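Uncharacterized protein (Bacteroides eggerthii DSM 20697, PDB 4ECO) is of unknown function but, as a leucine-rich repeat solenoid, probably serves to bind other proteins. Local coordinates at residues A[190-195]-A[213-218]; A[87-92]-A[109-114]; A[255-260]-A[279-284]; A[94-99]-A[194-199]; A[143-148]-A[309-314]. All blocks are in the same frame, centred on the assembly; numbering follows the deposited sequence.

Contact 1: A[190-195]-A[213-218]; sequences QLSNNI and MGNSPF. With NA (sodium ion), chain C.
N215 and P217 give the most surface to this contact, and the chain of 190-195 folds round them as far as I195. S192 N donates to N215 O at 3.0 Å. N215 CB packs 3.3 Å from S192 OG. With phi 61° and psi 37°, N215 has the left-handed helical backbone that asparagine tolerates well. P217, with no N-H to satisfy, sets its CB 3.7 Å from L191 CD1 and its CD 3.2 Å from I195 O. I195 in turn lays CG2 beside F218 CD2, 4.0 Å away, both side chains pointing the same way. N193 knits the turn together: its CG stands between the backbone N and the carbonyl carbon (chi1 61°). Beyond it, OD1 accepts from I195 N, closing an Asx turn, and N193 ND2 gives an N-H to G214 O at 3.0 Å, close to the amide plane. S216 OG also donates to N193 OD1, though the modelled separation is doubtfully short. An alanine at N193 would probably leave G214 O without this donor, I195 N without its acceptor and the turn free to shift. S192 O binds the sodium ion at 2.5 Å, together with E117. Strand 210-214 runs between strands 109-111 and 253-257, and the N215 amide bonds to a residue just beyond each, ND2 to S114 O and OD1 to N258 ND2, while strand 194-198 leaves to pair with strand 96-97.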
# COMPACT_ATOMS: atom_id res chain seq x y z
N GLN A 190 11.64 9.13 -15.24
CA GLN A 190 11.77 8.37 -16.48
C GLN A 190 10.54 8.65 -17.30
O GLN A 190 9.42 8.34 -16.88
CB GLN A 190 11.96 6.88 -16.18
CG GLN A 190 12.16 5.96 -17.37
CD GLN A 190 12.21 4.54 -16.91
OE1 GLN A 190 11.19 3.83 -16.90
NE2 GLN A 190 13.38 4.12 -16.45
N LEU A 191 10.75 9.31 -18.43
CA LEU A 191 9.70 9.73 -19.33
C LEU A 191 9.17 8.57 -20.17
O LEU A 191 9.94 7.68 -20.57
CB LEU A 191 10.21 10.86 -20.25
CG LEU A 191 10.80 12.11 -19.54
CD1 LEU A 191 11.32 13.10 -20.56
CD2 LEU A 191 9.77 12.80 -18.62
N SER A 192 7.84 8.59 -20.45
CA SER A 192 7.12 7.62 -21.30
C SER A 192 6.72 8.28 -22.62
O SER A 192 6.26 7.63 -23.56
CB SER A 192 5.88 7.09 -20.58
OG SER A 192 4.85 8.08 -20.55
N ASN A 193 6.88 9.61 -22.66
CA ASN A 193 6.53 10.46 -23.80
C ASN A 193 7.31 11.78 -23.73
O ASN A 193 7.93 12.09 -22.71
CB ASN A 193 5.01 10.73 -23.78
CG ASN A 193 4.58 11.45 -22.52
OD1 ASN A 193 4.81 12.64 -22.33
ND2 ASN A 193 4.00 10.72 -21.58
N ASN A 194 7.18 12.59 -24.80
CA ASN A 194 7.79 13.90 -24.87
C ASN A 194 6.71 14.98 -25.13
O ASN A 194 6.87 15.83 -26.01
CB ASN A 194 8.90 13.92 -25.90
CG ASN A 194 9.89 15.02 -25.63
OD1 ASN A 194 10.76 14.90 -24.76
ND2 ASN A 194 9.73 16.13 -26.35
N ILE A 195 5.59 14.92 -24.36
CA ILE A 195 4.53 15.92 -24.45
C ILE A 195 5.07 17.16 -23.72
O ILE A 195 5.33 17.10 -22.53
CB ILE A 195 3.16 15.43 -23.88
CG1 ILE A 195 2.68 14.05 -24.42
CG2 ILE A 195 2.07 16.50 -23.96
CD1 ILE A 195 2.47 13.97 -25.83
N MSE A 213 -2.48 12.21 -16.95
CA MSE A 213 -1.23 12.53 -17.61
C MSE A 213 -0.11 12.07 -16.72
O MSE A 213 -0.26 12.03 -15.48
CB MSE A 213 -1.09 14.00 -18.05
CG MSE A 213 -0.94 15.03 -16.94
SE MSE A 213 -1.69 16.75 -17.59
CE MSE A 213 -3.44 16.55 -16.70
N GLY A 214 0.99 11.67 -17.35
CA GLY A 214 2.15 11.21 -16.61
C GLY A 214 3.36 10.91 -17.45
O GLY A 214 3.24 10.65 -18.65
N ASN A 215 4.53 10.97 -16.81
CA ASN A 215 5.87 10.67 -17.33
C ASN A 215 6.22 11.61 -18.51
O ASN A 215 6.90 11.21 -19.45
CB ASN A 215 5.97 9.19 -17.70
CG ASN A 215 5.29 8.29 -16.69
OD1 ASN A 215 5.75 8.14 -15.56
ND2 ASN A 215 4.12 7.77 -17.02
N SER A 216 5.78 12.88 -18.39
CA SER A 216 5.93 13.94 -19.39
C SER A 216 6.94 14.98 -18.97
O SER A 216 7.05 15.28 -17.78
CB SER A 216 4.59 14.64 -19.63
OG SER A 216 3.72 13.89 -20.47
N PRO A 217 7.66 15.58 -19.94
CA PRO A 217 8.69 16.57 -19.56
C PRO A 217 8.18 18.01 -19.48
O PRO A 217 9.00 18.92 -19.30
CB PRO A 217 9.70 16.45 -20.69
CG PRO A 217 8.92 16.00 -21.87
CD PRO A 217 7.68 15.32 -21.39
N PHE A 218 6.85 18.22 -19.62
CA PHE A 218 6.31 19.58 -19.62
C PHE A 218 6.45 20.27 -18.25
O PHE A 218 6.65 19.61 -17.23
CB PHE A 218 4.84 19.64 -20.09
CG PHE A 218 3.88 18.59 -19.57
CD1 PHE A 218 3.88 18.23 -18.22
CD2 PHE A 218 2.91 18.05 -20.40
CE1 PHE A 218 2.95 17.31 -17.73
CE2 PHE A 218 1.99 17.11 -19.90
CZ PHE A 218 2.01 16.76 -18.56
NA NA C . 4.34 6.10 -23.66

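Contact 2: A[87-92]-A[109-114]; sequences SLEGFG and VLALGS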
# COMPACT_ATOMS: atom_id res chain seq x y z
N SER A 87 -6.81 7.66 -25.52
CA SER A 87 -5.66 7.34 -24.68
C SER A 87 -4.37 7.27 -25.51
O SER A 87 -4.29 6.53 -26.50
CB SER A 87 -5.87 6.03 -23.95
OG SER A 87 -4.73 5.69 -23.18
N LEU A 88 -3.36 8.03 -25.08
CA LEU A 88 -2.07 8.01 -25.75
C LEU A 88 -1.13 7.08 -25.06
O LEU A 88 0.05 7.01 -25.45
CB LEU A 88 -1.46 9.40 -25.80
CG LEU A 88 -2.21 10.50 -26.50
CD1 LEU A 88 -1.49 11.79 -26.29
CD2 LEU A 88 -2.46 10.17 -27.97
N GLU A 89 -1.62 6.38 -24.00
CA GLU A 89 -0.81 5.47 -23.19
C GLU A 89 0.04 4.52 -24.05
O GLU A 89 -0.49 3.90 -24.97
CB GLU A 89 -1.70 4.63 -22.26
CG GLU A 89 -2.19 5.32 -21.01
CD GLU A 89 -3.17 4.43 -20.27
OE1 GLU A 89 -4.16 3.98 -20.89
OE2 GLU A 89 -2.92 4.16 -19.07
N GLY A 90 1.35 4.49 -23.76
CA GLY A 90 2.34 3.62 -24.40
C GLY A 90 2.78 3.95 -25.82
O GLY A 90 3.67 3.28 -26.34
N PHE A 91 2.20 4.98 -26.43
CA PHE A 91 2.52 5.32 -27.81
C PHE A 91 3.85 6.05 -27.95
O PHE A 91 4.48 5.97 -29.00
CB PHE A 91 1.41 6.17 -28.46
CG PHE A 91 0.22 5.36 -28.93
CD1 PHE A 91 0.39 4.33 -29.85
CD2 PHE A 91 -1.06 5.66 -28.49
CE1 PHE A 91 -0.72 3.60 -30.31
CE2 PHE A 91 -2.17 4.94 -28.96
CZ PHE A 91 -1.99 3.92 -29.87
N GLY A 92 4.25 6.75 -26.90
CA GLY A 92 5.49 7.51 -26.93
C GLY A 92 5.36 8.76 -27.76
O GLY A 92 6.28 9.12 -28.50
N VAL A 109 -13.36 10.21 -21.26
CA VAL A 109 -12.06 9.82 -20.72
C VAL A 109 -10.94 10.33 -21.63
O VAL A 109 -11.09 10.33 -22.85
CB VAL A 109 -11.94 8.29 -20.44
CG1 VAL A 109 -13.06 7.82 -19.49
CG2 VAL A 109 -11.96 7.46 -21.72
N LEU A 110 -9.83 10.77 -21.04
CA LEU A 110 -8.64 11.28 -21.73
C LEU A 110 -7.37 10.95 -20.96
O LEU A 110 -7.24 11.34 -19.80
CB LEU A 110 -8.76 12.79 -21.92
CG LEU A 110 -7.61 13.53 -22.61
CD1 LEU A 110 -7.45 13.10 -24.10
CD2 LEU A 110 -7.84 15.02 -22.53
N ALA A 111 -6.42 10.25 -21.63
CA ALA A 111 -5.09 9.93 -21.05
C ALA A 111 -3.96 10.35 -22.01
O ALA A 111 -3.96 9.98 -23.20
CB ALA A 111 -4.98 8.44 -20.73
N LEU A 112 -3.03 11.15 -21.48
CA LEU A 112 -1.85 11.63 -22.19
C LEU A 112 -0.64 10.86 -21.71
O LEU A 112 0.48 11.02 -22.19
CB LEU A 112 -1.64 13.15 -21.99
CG LEU A 112 -2.81 14.09 -22.34
CD1 LEU A 112 -2.42 15.49 -22.08
CD2 LEU A 112 -3.29 13.91 -23.76
N GLY A 113 -0.90 10.02 -20.72
CA GLY A 113 0.08 9.18 -20.05
C GLY A 113 -0.53 8.77 -18.74
O GLY A 113 -1.58 9.29 -18.39
N SER A 114 0.09 7.82 -18.03
CA SER A 114 -0.44 7.34 -16.75
C SER A 114 0.61 6.59 -15.97
O SER A 114 1.68 6.28 -16.52
CB SER A 114 -1.62 6.40 -16.97
OG SER A 114 -1.17 5.12 -17.35
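The carboxylate of E89 is buried, yet it is well supplied with donors from both segments and beyond. E89 OE2 accepts from S114 OG at 2.6 Å on its anti lone pair, while S87 OG donates to E89 OE1 at 2.9 Å, also on the anti side. The backbone amides of L123 and F124 add one bond to each oxygen, a ring of donors that would favour the charged form. Chi1 (-79°) sets CG anti to the carbonyl carbon, and beyond CG the chain is extended (chi2 174°), so that OE2 meets S114 OG. An alanine at E89 would probably leave the hydroxyls of S87 and S114 and the amides of L123 and F124 without this acceptor. Serine suits position 87 because the same OG also accepts from E89 N, closing an ST turn. Next to it, A111 CB lies 3.7 Å from S87 OG on the same face of the sheet, a small methyl beside the hydroxyl. L88 N donates to A111 O at 2.8 Å, a bond of the parallel S87–A111 bridge. A type II turn then runs from L88 to F91, with glycine at G90, where phi is 74°. On the inner side L88 CD1 meets L112 CD2 at 3.8 Å, the two chains lying side by side. Such stacking of equivalent leucines, one parallel strand after another, is the signature of the leucine-rich repeat solenoid.

Contact 3: A[255-260]-A[279-284]; sequences EVYNCP and NVACNR
V256 O is gripped by two groups of 279-284: N283 ND2 donates to it at 3.0 Å, the bond nearly straight and close to the asparagine's amide plane, and the CA-H of V280 approaches as well, V280 CA being 3.4 Å from V256 O. The other end of the same amide is used too, since C259 N donates to N283 OD1 at 2.9 Å, nearly along the C=O axis. Asparagine suits the place because it offers donor and acceptor together; chi1 (-62°) sets its CG anti to the carbonyl carbon, and the amide beyond meets V256 O and C259 N. Plain backbone bonds flank it: V256 N to N279 O, and N258 N to A281 O. A water bridges the segments, donating to N258 OD1 and to C282 O, each at 2.7 Å; N258 is also held by G189 and N215. E255, Y257 and N279 share one face. There Y257 lies against A281 CB, and C282 SG sits obliquely to the Y257 ring, 4.3 Å from its centroid, a sulfur-aromatic contact. E255 and N279 run side by side, their carboxylate and amide planes 73° apart; E255 OE1 finds its hydrogen-bond partner in H115 instead. V280 and N283 fit the LxxLxLxxN pattern of a leucine-rich repeat. N315 ND2 bonds to V280 O in the same way, and N315 OD1 takes N283 N weakly, so the arrangement is an asparagine ladder, with C259 in the corresponding place one repeat earlier.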
# COMPACT_ATOMS: atom_id res chain seq x y z
N GLU A 255 -5.14 12.86 -12.83
CA GLU A 255 -3.80 12.37 -12.49
C GLU A 255 -2.73 13.17 -13.25
O GLU A 255 -2.83 13.35 -14.47
CB GLU A 255 -3.68 10.88 -12.79
CG GLU A 255 -2.25 10.38 -12.68
CD GLU A 255 -2.04 8.88 -12.78
OE1 GLU A 255 -2.42 8.16 -11.84
OE2 GLU A 255 -1.45 8.44 -13.79
N VAL A 256 -1.74 13.68 -12.50
CA VAL A 256 -0.53 14.38 -12.98
C VAL A 256 0.63 13.66 -12.29
O VAL A 256 1.03 14.02 -11.19
CB VAL A 256 -0.55 15.91 -12.74
CG1 VAL A 256 0.52 16.58 -13.59
CG2 VAL A 256 -1.92 16.51 -13.03
N TYR A 257 1.07 12.56 -12.88
CA TYR A 257 2.01 11.63 -12.26
C TYR A 257 3.37 11.63 -12.92
O TYR A 257 3.47 11.56 -14.14
CB TYR A 257 1.41 10.21 -12.34
CG TYR A 257 2.30 9.07 -11.91
CD1 TYR A 257 2.33 8.64 -10.60
CD2 TYR A 257 3.03 8.34 -12.85
CE1 TYR A 257 3.10 7.54 -10.21
CE2 TYR A 257 3.83 7.26 -12.47
CZ TYR A 257 3.85 6.85 -11.15
OH TYR A 257 4.61 5.77 -10.77
N ASN A 258 4.41 11.61 -12.08
CA ASN A 258 5.81 11.51 -12.47
C ASN A 258 6.15 12.46 -13.64
O ASN A 258 6.49 12.00 -14.73
CB ASN A 258 6.15 10.06 -12.83
CG ASN A 258 7.59 9.74 -13.01
OD1 ASN A 258 8.48 10.43 -12.51
ND2 ASN A 258 7.86 8.69 -13.76
N CYS A 259 6.00 13.78 -13.41
CA CYS A 259 6.38 14.78 -14.41
C CYS A 259 7.57 15.55 -13.81
O CYS A 259 7.39 16.44 -12.96
CB CYS A 259 5.20 15.66 -14.80
SG CYS A 259 3.82 14.76 -15.57
N PRO A 260 8.81 15.07 -14.12
CA PRO A 260 10.02 15.58 -13.44
C PRO A 260 10.32 17.06 -13.60
O PRO A 260 11.05 17.59 -12.75
CB PRO A 260 11.14 14.77 -14.08
CG PRO A 260 10.60 14.30 -15.36
CD PRO A 260 9.17 13.99 -15.05
N ASN A 279 -4.21 12.20 -8.24
CA ASN A 279 -2.95 11.48 -8.17
C ASN A 279 -1.84 12.44 -8.62
O ASN A 279 -1.77 12.81 -9.79
CB ASN A 279 -3.01 10.20 -9.02
CG ASN A 279 -1.87 9.24 -8.80
OD1 ASN A 279 -0.71 9.62 -8.59
ND2 ASN A 279 -2.18 7.96 -8.83
N VAL A 280 -1.02 12.88 -7.67
CA VAL A 280 0.08 13.82 -7.95
C VAL A 280 1.38 13.21 -7.42
O VAL A 280 2.28 13.93 -6.97
CB VAL A 280 -0.18 15.27 -7.40
CG1 VAL A 280 -1.19 16.02 -8.28
CG2 VAL A 280 -0.63 15.25 -5.93
N ALA A 281 1.48 11.87 -7.51
CA ALA A 281 2.65 11.13 -7.06
C ALA A 281 3.84 11.30 -8.02
O ALA A 281 3.64 11.58 -9.21
CB ALA A 281 2.30 9.67 -6.90
N CYS A 282 5.08 11.13 -7.51
CA CYS A 282 6.38 11.16 -8.21
C CYS A 282 6.74 12.52 -8.76
O CYS A 282 7.58 12.55 -9.66
CB CYS A 282 6.47 10.12 -9.32
SG CYS A 282 6.37 8.41 -8.78
N ASN A 283 6.19 13.61 -8.25
CA ASN A 283 6.60 14.92 -8.76
C ASN A 283 7.67 15.51 -7.83
O ASN A 283 7.43 16.46 -7.08
CB ASN A 283 5.40 15.82 -8.93
CG ASN A 283 4.41 15.30 -9.92
OD1 ASN A 283 4.76 14.93 -11.06
ND2 ASN A 283 3.14 15.27 -9.53
N ARG A 284 8.87 14.89 -7.86
CA ARG A 284 9.99 15.23 -7.00
C ARG A 284 10.76 16.44 -7.46
O ARG A 284 11.66 16.87 -6.74
CB ARG A 284 10.91 14.05 -6.82
CG ARG A 284 10.54 13.32 -5.55
CD ARG A 284 11.31 12.04 -5.37
NE ARG A 284 10.88 11.41 -4.13
CZ ARG A 284 11.26 10.21 -3.72
NH1 ARG A 284 12.12 9.50 -4.44
NH2 ARG A 284 10.79 9.71 -2.58
O HOH W 1 9.41 12.79 -11.61

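Contact 4: A[94-99]-A[194-199]; sequences SGRVPD and NITFVS
One face of the F197 ring carries the guanidinium of R96, lying nearly flat on it, centres 4.0 Å apart and planes at 27°; V97 O comes near the ring at its edge. R96 NH2 stands over the ring centre, while R96 NH1 approaches the rim at F197 CD2, 3.4 Å away, and F197 CG lies against one face of the guanidinium, toward its rim. The bend of the arginine chain at chi3 (50°) swings NE back, and a salt bridge from R96 NE to E228 holds the group in this cation-pi stack. The two segments run in the same direction and form a short second parallel sheet, separate from the main ladder of repeat strands, probably as in the second strand of plant-type leucine-rich repeats, whose LxGxIP segment SGRVP resembles. G95 N binds N194 O at 3.0 Å, and G95 O accepts from T196 N at 2.9 Å, with a further weak bond from T196 OG1. Glycine suits this corner, since at its backbone angles a CB would press on the preceding carbonyl oxygen. After T196 the pairing slips by one residue, and V97 N meets F197 O in an almost straight bond of 2.9 Å. V97 is branched and apolar, as the buried side requires: its CG2 touches I195 CG2 at 3.8 Å. Farther on, S199 OG donates to D99 OD1 at 2.7 Å; D99 also receives the backbone amides of E228 and N229.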
# COMPACT_ATOMS: atom_id res chain seq x y z
N SER A 94 5.19 12.66 -28.92
CA SER A 94 6.19 13.71 -28.78
C SER A 94 5.73 14.95 -29.47
O SER A 94 5.58 14.95 -30.70
CB SER A 94 7.52 13.24 -29.37
OG SER A 94 8.47 14.29 -29.47
N GLY A 95 5.53 16.01 -28.69
CA GLY A 95 5.09 17.29 -29.23
C GLY A 95 4.17 18.07 -28.32
O GLY A 95 4.22 17.92 -27.09
N ARG A 96 3.33 18.90 -28.93
CA ARG A 96 2.40 19.79 -28.24
C ARG A 96 0.96 19.40 -28.56
O ARG A 96 0.64 19.21 -29.73
CB ARG A 96 2.69 21.25 -28.65
CG ARG A 96 4.09 21.75 -28.23
CD ARG A 96 4.55 22.99 -28.99
NE ARG A 96 3.54 24.07 -28.99
CZ ARG A 96 3.50 25.07 -28.12
NH1 ARG A 96 4.43 25.18 -27.17
NH2 ARG A 96 2.54 25.98 -28.20
N VAL A 97 0.10 19.22 -27.53
CA VAL A 97 -1.32 18.84 -27.71
C VAL A 97 -2.02 20.06 -28.28
O VAL A 97 -2.02 21.11 -27.64
CB VAL A 97 -1.96 18.27 -26.42
CG1 VAL A 97 -3.42 17.91 -26.65
CG2 VAL A 97 -1.18 17.06 -25.92
N PRO A 98 -2.49 19.97 -29.55
CA PRO A 98 -3.04 21.17 -30.22
C PRO A 98 -4.43 21.54 -29.74
O PRO A 98 -5.09 20.74 -29.09
CB PRO A 98 -3.04 20.78 -31.70
CG PRO A 98 -3.16 19.31 -31.72
CD PRO A 98 -2.55 18.79 -30.45
N ASP A 99 -4.89 22.75 -30.13
CA ASP A 99 -6.18 23.31 -29.77
C ASP A 99 -7.32 22.51 -30.38
O ASP A 99 -8.47 22.68 -29.96
CB ASP A 99 -6.26 24.79 -30.21
CG ASP A 99 -5.08 25.62 -29.73
OD1 ASP A 99 -4.80 25.60 -28.51
OD2 ASP A 99 -4.40 26.21 -30.57
N ASN A 194 7.18 12.59 -24.80
CA ASN A 194 7.79 13.90 -24.87
C ASN A 194 6.71 14.98 -25.13
O ASN A 194 6.87 15.83 -26.01
CB ASN A 194 8.90 13.92 -25.90
CG ASN A 194 9.89 15.02 -25.63
OD1 ASN A 194 10.76 14.90 -24.76
ND2 ASN A 194 9.73 16.13 -26.35
N ILE A 195 5.59 14.92 -24.36
CA ILE A 195 4.53 15.92 -24.45
C ILE A 195 5.07 17.16 -23.72
O ILE A 195 5.33 17.10 -22.53
CB ILE A 195 3.16 15.43 -23.88
CG1 ILE A 195 2.68 14.05 -24.42
CG2 ILE A 195 2.07 16.50 -23.96
CD1 ILE A 195 2.47 13.97 -25.83
N THR A 196 5.27 18.27 -24.44
CA THR A 196 5.86 19.49 -23.87
C THR A 196 4.83 20.58 -23.62
O THR A 196 5.15 21.58 -22.97
CB THR A 196 6.96 20.01 -24.81
OG1 THR A 196 6.41 20.20 -26.13
CG2 THR A 196 8.16 19.06 -24.88
N PHE A 197 3.60 20.40 -24.09
CA PHE A 197 2.54 21.39 -23.97
C PHE A 197 1.17 20.71 -24.07
O PHE A 197 1.00 19.73 -24.81
CB PHE A 197 2.71 22.44 -25.11
CG PHE A 197 1.92 23.70 -24.96
CD1 PHE A 197 0.60 23.77 -25.39
CD2 PHE A 197 2.50 24.84 -24.41
CE1 PHE A 197 -0.15 24.93 -25.20
CE2 PHE A 197 1.75 26.00 -24.24
CZ PHE A 197 0.44 26.05 -24.65
N VAL A 198 0.19 21.23 -23.31
CA VAL A 198 -1.21 20.78 -23.34
C VAL A 198 -2.05 22.03 -23.47
O VAL A 198 -1.94 22.94 -22.63
CB VAL A 198 -1.69 19.86 -22.18
CG1 VAL A 198 -3.06 19.27 -22.50
CG2 VAL A 198 -0.70 18.74 -21.90
N SER A 199 -2.86 22.08 -24.53
CA SER A 199 -3.74 23.18 -24.89
C SER A 199 -4.82 23.48 -23.81
O SER A 199 -5.37 22.58 -23.16
CB SER A 199 -4.43 22.87 -26.21
OG SER A 199 -5.44 23.80 -26.56

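Contact 5: A[143-148]-A[309-314]; sequences MHYQKT and IIYIGY
Y145 and Y311 bring the two backbones nearest, yet Y145 CA is still 8.1 Å from Y311 CA: the first turn of a helix, 144-148, stands off the end of strand 309-311, and the Y311 side chain spans most of the distance, its OH reaching the helix backbone near Q146 N. The Y311 ring is sandwiched. Over its centre lies Y145 CB, 3.9 Å from the ring centroid, a CH-pi contact, and on the opposite face I309 CG2 sits toward the rim. The Y145 and Y311 rings meet obliquely, planes at 48°, with Y145 CD1 3.4 Å from Y311 CD1 as the two chains slide past each other in opposite directions. Q146 covers the edge: its OE1 lies in the plane of the Y311 ring, 3.7 Å from Y311 CE1, and its CB is 3.5 Å from Y311 OH. Chi2 (65°) bends the glutamine chain at CD, short of this edge, while NE2 bonds to D151. Tyrosine suits position 311, for the flat ring can be covered on both faces and the hydroxyl can still bond to R142 O. Farther along, Y145 OH reaches the edge of the Y314 ring, 3.9 Å from Y314 CD2; Y314 OH is held by L183. I310 and I312 point instead to helix 288-300, so helix 144-149 packs on the strand face away from it, probably the concave face of the leucine-rich repeat solenoid.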
# COMPACT_ATOMS: atom_id res chain seq x y z
N MSE A 143 -8.94 2.25 -7.60
CA MSE A 143 -8.11 1.47 -6.67
C MSE A 143 -6.86 0.89 -7.32
O MSE A 143 -6.09 0.22 -6.61
CB MSE A 143 -8.93 0.30 -6.09
CG MSE A 143 -10.16 0.73 -5.28
SE MSE A 143 -9.76 2.02 -3.91
CE MSE A 143 -8.56 0.93 -2.80
N HIS A 144 -6.65 1.11 -8.63
CA HIS A 144 -5.51 0.54 -9.35
C HIS A 144 -4.17 1.02 -8.78
O HIS A 144 -3.28 0.18 -8.66
CB HIS A 144 -5.55 0.82 -10.87
CG HIS A 144 -4.46 0.12 -11.62
ND1 HIS A 144 -3.15 0.58 -11.60
CD2 HIS A 144 -4.52 -1.00 -12.38
CE1 HIS A 144 -2.46 -0.29 -12.31
NE2 HIS A 144 -3.24 -1.25 -12.82
N TYR A 145 -4.01 2.33 -8.46
CA TYR A 145 -2.73 2.80 -7.94
C TYR A 145 -2.49 2.17 -6.59
O TYR A 145 -1.37 1.72 -6.30
CB TYR A 145 -2.64 4.34 -7.86
CG TYR A 145 -1.27 4.85 -7.47
CD1 TYR A 145 -0.92 5.03 -6.14
CD2 TYR A 145 -0.33 5.20 -8.44
CE1 TYR A 145 0.34 5.53 -5.77
CE2 TYR A 145 0.93 5.70 -8.09
CZ TYR A 145 1.26 5.85 -6.76
OH TYR A 145 2.49 6.34 -6.42
N GLN A 146 -3.56 2.10 -5.78
CA GLN A 146 -3.55 1.56 -4.43
C GLN A 146 -3.10 0.09 -4.43
O GLN A 146 -2.14 -0.22 -3.72
CB GLN A 146 -4.95 1.69 -3.81
CG GLN A 146 -5.08 1.25 -2.34
CD GLN A 146 -4.28 2.07 -1.36
OE1 GLN A 146 -3.96 3.24 -1.59
NE2 GLN A 146 -3.96 1.46 -0.23
N LYS A 147 -3.73 -0.78 -5.25
CA LYS A 147 -3.36 -2.19 -5.29
C LYS A 147 -1.94 -2.39 -5.82
O LYS A 147 -1.26 -3.30 -5.35
CB LYS A 147 -4.35 -3.08 -6.09
CG LYS A 147 -4.65 -2.68 -7.54
CD LYS A 147 -5.47 -3.75 -8.30
CE LYS A 147 -6.13 -3.28 -9.60
NZ LYS A 147 -7.39 -2.49 -9.39
N THR A 148 -1.47 -1.51 -6.71
CA THR A 148 -0.16 -1.66 -7.36
C THR A 148 1.01 -1.17 -6.51
O THR A 148 2.04 -1.87 -6.47
CB THR A 148 -0.13 -0.91 -8.71
OG1 THR A 148 -1.30 -1.25 -9.43
CG2 THR A 148 1.10 -1.27 -9.57
N ILE A 309 -9.94 11.07 -2.62
CA ILE A 309 -8.72 10.24 -2.72
C ILE A 309 -7.53 11.12 -3.08
O ILE A 309 -7.60 11.86 -4.04
CB ILE A 309 -8.89 9.08 -3.75
CG1 ILE A 309 -10.21 8.30 -3.54
CG2 ILE A 309 -7.66 8.14 -3.74
CD1 ILE A 309 -10.70 7.54 -4.73
N ILE A 310 -6.44 10.99 -2.32
CA ILE A 310 -5.19 11.70 -2.57
C ILE A 310 -4.03 10.69 -2.66
O ILE A 310 -3.75 9.97 -1.69
CB ILE A 310 -4.88 12.80 -1.49
CG1 ILE A 310 -6.00 13.87 -1.42
CG2 ILE A 310 -3.52 13.44 -1.76
CD1 ILE A 310 -5.85 14.95 -0.34
N TYR A 311 -3.38 10.63 -3.82
CA TYR A 311 -2.17 9.83 -4.01
C TYR A 311 -1.04 10.86 -4.09
O TYR A 311 -0.97 11.59 -5.09
CB TYR A 311 -2.24 8.90 -5.25
CG TYR A 311 -3.29 7.82 -5.21
CD1 TYR A 311 -3.20 6.75 -4.32
CD2 TYR A 311 -4.35 7.81 -6.12
CE1 TYR A 311 -4.16 5.74 -4.29
CE2 TYR A 311 -5.29 6.78 -6.13
CZ TYR A 311 -5.19 5.75 -5.21
OH TYR A 311 -6.11 4.72 -5.22
N ILE A 312 -0.25 11.01 -3.01
CA ILE A 312 0.78 12.05 -3.02
C ILE A 312 2.16 11.46 -2.58
O ILE A 312 3.08 12.20 -2.19
CB ILE A 312 0.33 13.30 -2.18
CG1 ILE A 312 1.22 14.54 -2.45
CG2 ILE A 312 0.12 13.00 -0.69
CD1 ILE A 312 0.52 15.87 -2.38
N GLY A 313 2.31 10.14 -2.74
CA GLY A 313 3.56 9.45 -2.44
C GLY A 313 4.69 9.80 -3.40
O GLY A 313 4.45 10.42 -4.44
N TYR A 314 5.94 9.40 -3.06
CA TYR A 314 7.15 9.67 -3.85
C TYR A 314 7.31 11.20 -4.13
O TYR A 314 7.51 11.63 -5.25
CB TYR A 314 7.17 8.87 -5.16
CG TYR A 314 7.22 7.37 -4.97
CD1 TYR A 314 8.44 6.70 -4.84
CD2 TYR A 314 6.06 6.60 -5.00
CE1 TYR A 314 8.49 5.32 -4.69
CE2 TYR A 314 6.10 5.21 -4.83
CZ TYR A 314 7.33 4.58 -4.70
OH TYR A 314 7.39 3.22 -4.58

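Overall arrangement
Contacts 2, 1, 3 and 5 follow one another along the ladder of parallel repeat strands. Contact 1 joins contact 2 through N215 ND2 and S114 O, 2.9 Å apart, and contact 3 through M213 N and E255 O, 2.8 Å apart; contact 3 joins contact 5 through V280 N and Y311 O, at 2.9 Å. Contact 4 lies on a separate small sheet, sharing N194 and I195 with contact 1, but packs on contacts 1 and 2, L112 CD1 lying 3.7 Å from V198 CG2. The sodium ion is bound by S192 O of contact 1 and by E117. The side chain of E89 is about 6 Å from the bound sodium ion.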